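Local coordinates for protein SnoN,Epimerase SnoN (Streptomyces nogalater, PDB 5EP9) that binds iron and 2-oxoglutarate as a non-heme epimerase of nogalamycin biosynthesis, probably with the chemistry of the 2-oxoglutarate-dependent dioxygenases, at residues 81-86 with 137-142. Residues are numbered along the deposited sequence; the frame is centred on the assembly and turned at random.
With FE (Fe (III) ion), chain F; AKG (2-oxoglutaric acid), chain E.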
loop_
_atom_site.group_PDB
_atom_site.type_symbol
_atom_site.label_atom_id
_atom_site.label_comp_id
_atom_site.label_asym_id
_atom_site.label_seq_id
_atom_site.Cartn_x
_atom_site.Cartn_y
_atom_site.Cartn_z
ATOM N N GLY A 81 -0.382 -5.798 -21.104
ATOM C CA GLY A 81 -0.096 -4.353 -21.317
ATOM C C GLY A 81 0.368 -3.691 -20.036
ATOM O O GLY A 81 0.868 -4.339 -19.147
ATOM N N THR A 82 0.098 -2.405 -19.920
ATOM C CA THR A 82 0.544 -1.651 -18.782
ATOM C C THR A 82 -0.430 -1.651 -17.607
ATOM O O THR A 82 -1.468 -1.003 -17.584
ATOM C CB THR A 82 0.911 -0.214 -19.131
ATOM O OG1 THR A 82 1.876 -0.235 -20.202
ATOM C CG2 THR A 82 1.462 0.540 -17.898
ATOM N N VAL A 83 0.086 -2.251 -16.561
ATOM C CA VAL A 83 -0.597 -2.375 -15.297
ATOM C C VAL A 83 -0.568 -1.030 -14.621
ATOM O O VAL A 83 -1.581 -0.551 -14.125
ATOM C CB VAL A 83 0.043 -3.467 -14.406
ATOM C CG1 VAL A 83 -0.699 -3.551 -13.120
ATOM C CG2 VAL A 83 0.040 -4.871 -15.079
ATOM N N MET A 84 0.615 -0.454 -14.569
ATOM C CA MET A 84 0.810 0.855 -13.960
ATOM C C MET A 84 2.213 1.419 -14.179
ATOM O O MET A 84 3.135 0.694 -14.505
ATOM C CB MET A 84 0.574 0.858 -12.443
ATOM C CG MET A 84 1.525 -0.042 -11.674
ATOM S SD MET A 84 1.142 0.209 -9.903
ATOM C CE MET A 84 -0.458 -0.598 -9.755
ATOM N N ASP A 85 2.339 2.700 -13.861
ATOM C CA ASP A 85 3.664 3.349 -13.700
ATOM C C ASP A 85 3.705 3.757 -12.241
ATOM O O ASP A 85 2.660 4.161 -11.682
ATOM C CB ASP A 85 3.804 4.568 -14.576
ATOM C CG ASP A 85 3.870 4.220 -16.079
ATOM O OD1 ASP A 85 4.899 3.671 -16.570
ATOM O OD2 ASP A 85 2.842 4.498 -16.765
ATOM N N TYR A 86 4.882 3.665 -11.637
ATOM C CA TYR A 86 5.015 4.068 -10.271
ATOM C C TYR A 86 6.357 4.665 -9.984
ATOM O O TYR A 86 7.379 4.395 -10.659
ATOM C CB TYR A 86 4.727 2.930 -9.296
ATOM C CG TYR A 86 5.675 1.797 -9.352
ATOM C CD1 TYR A 86 5.539 0.786 -10.323
ATOM C CD2 TYR A 86 6.704 1.694 -8.444
ATOM C CE1 TYR A 86 6.417 -0.290 -10.337
ATOM C CE2 TYR A 86 7.607 0.633 -8.457
ATOM C CZ TYR A 86 7.464 -0.359 -9.408
ATOM O OH TYR A 86 8.388 -1.374 -9.367
ATOM N N VAL A 137 -4.317 -1.567 -18.312
ATOM C CA VAL A 137 -4.875 -2.884 -18.035
ATOM C C VAL A 137 -5.116 -3.050 -16.532
ATOM O O VAL A 137 -4.603 -2.248 -15.731
ATOM C CB VAL A 137 -4.045 -4.024 -18.647
ATOM C CG1 VAL A 137 -3.859 -3.763 -20.155
ATOM C CG2 VAL A 137 -2.712 -4.221 -17.916
ATOM N N PRO A 138 -5.879 -4.093 -16.135
ATOM C CA PRO A 138 -6.126 -4.310 -14.699
ATOM C C PRO A 138 -4.875 -4.693 -13.909
ATOM O O PRO A 138 -3.882 -5.188 -14.466
ATOM C CB PRO A 138 -7.136 -5.486 -14.641
ATOM C CG PRO A 138 -7.709 -5.521 -16.025
ATOM C CD PRO A 138 -6.614 -5.061 -16.971
ATOM N N THR A 139 -4.962 -4.525 -12.636
ATOM C CA THR A 139 -4.026 -5.126 -11.731
ATOM C C THR A 139 -4.591 -6.522 -11.346
ATOM O O THR A 139 -5.595 -6.584 -10.677
ATOM C CB THR A 139 -3.878 -4.278 -10.448
ATOM O OG1 THR A 139 -3.439 -2.977 -10.799
ATOM C CG2 THR A 139 -2.769 -4.879 -9.597
ATOM N N ALA A 140 -3.903 -7.603 -11.742
ATOM C CA ALA A 140 -4.315 -8.953 -11.450
ATOM C C ALA A 140 -4.364 -9.277 -9.916
ATOM O O ALA A 140 -3.634 -8.699 -9.108
ATOM C CB ALA A 140 -3.395 -9.941 -12.156
ATOM N N PRO A 141 -5.293 -10.157 -9.502
ATOM C CA PRO A 141 -5.454 -10.513 -8.099
ATOM C C PRO A 141 -4.186 -11.078 -7.467
ATOM O O PRO A 141 -3.483 -11.830 -8.056
ATOM C CB PRO A 141 -6.544 -11.621 -8.122
ATOM C CG PRO A 141 -7.216 -11.486 -9.420
ATOM C CD PRO A 141 -6.219 -10.950 -10.388
ATOM N N HIS A 142 -3.859 -10.607 -6.283
ATOM C CA HIS A 142 -2.715 -11.085 -5.589
ATOM C C HIS A 142 -2.890 -10.768 -4.131
ATOM O O HIS A 142 -3.759 -9.993 -3.742
ATOM C CB HIS A 142 -1.458 -10.436 -6.157
ATOM C CG HIS A 142 -1.410 -8.953 -5.919
ATOM N ND1 HIS A 142 -2.149 -8.085 -6.663
ATOM C CD2 HIS A 142 -0.814 -8.208 -4.966
ATOM C CE1 HIS A 142 -1.965 -6.852 -6.226
ATOM N NE2 HIS A 142 -1.105 -6.889 -5.241
HETATM FE FE FE F . -1.029 -5.275 -3.789
HETATM C C1 AKG E . -1.369 -2.623 -3.356
HETATM O O1 AKG E . -0.949 -3.554 -2.622
HETATM O O2 AKG E . -1.490 -1.445 -2.939
HETATM C C2 AKG E . -1.793 -2.916 -4.746
HETATM O O5 AKG E . -1.701 -4.086 -5.171
HETATM C C3 AKG E . -2.309 -1.733 -5.597
HETATM C C4 AKG E . -2.913 -2.088 -6.953
HETATM C C5 AKG E . -3.386 -0.924 -7.793
HETATM O O3 AKG E . -3.347 0.226 -7.319
HETATM O O4 AKG E . -3.774 -1.126 -8.984
HETATM O O HOH W 1 0.797 -4.674 -4.595
#
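Val83 and Val137 meet through their CG2 methyls, 4.0 Å apart, with the side chains crossing at about a right angle. Val137 CG2 also packs on the backbone of Thr82 and Gly81. Val83 CG1 lies anti to its backbone N (chi1 180°) and reaches Thr139 OG1 at 3.6 Å, again at about a right angle. One backbone hydrogen bond joins the segments: the N-H of Val137 donates to Thr82 O at 3.0 Å, from above the carbonyl plane. Val83 and Met84 share Trp76 of strand 74-77 as their backbone partner, a classic beta bulge.

Both segments lie in the first SnoN part, residues 14-202. The contact bridges the two sheets of the cupin-type fold, strand 82-87 in the larger and strand 139-142 in the smaller. 2-Oxoglutarate lies at its inner end. Met84 bends at chi3 (71°), which carries CE to 3.4 Å from O4 of 2-oxoglutarate. Thr139 OG1 donates a hydrogen bond to the same O4, at 2.6 Å. Lys128 NZ is hydrogen-bonded to Thr139 OG1 and to the carbonyl O atoms of Val83 and Val137, tying both segments together.

His142 NE2 binds iron at 2.2 Å; Asp144 and His225 are the other protein ligands. Keto O5 and carboxylate O1 of 2-oxoglutarate chelate it. ND1 of His142 donates to Ala140 O, in the ring plane, with an N-H...O angle of 169°. The bond restrains the ring's rotation, consistent with holding NE2 toward the iron. The Lys128 ammonium would be expected to polarise the Thr139 hydroxyl and strengthen its donation to O4.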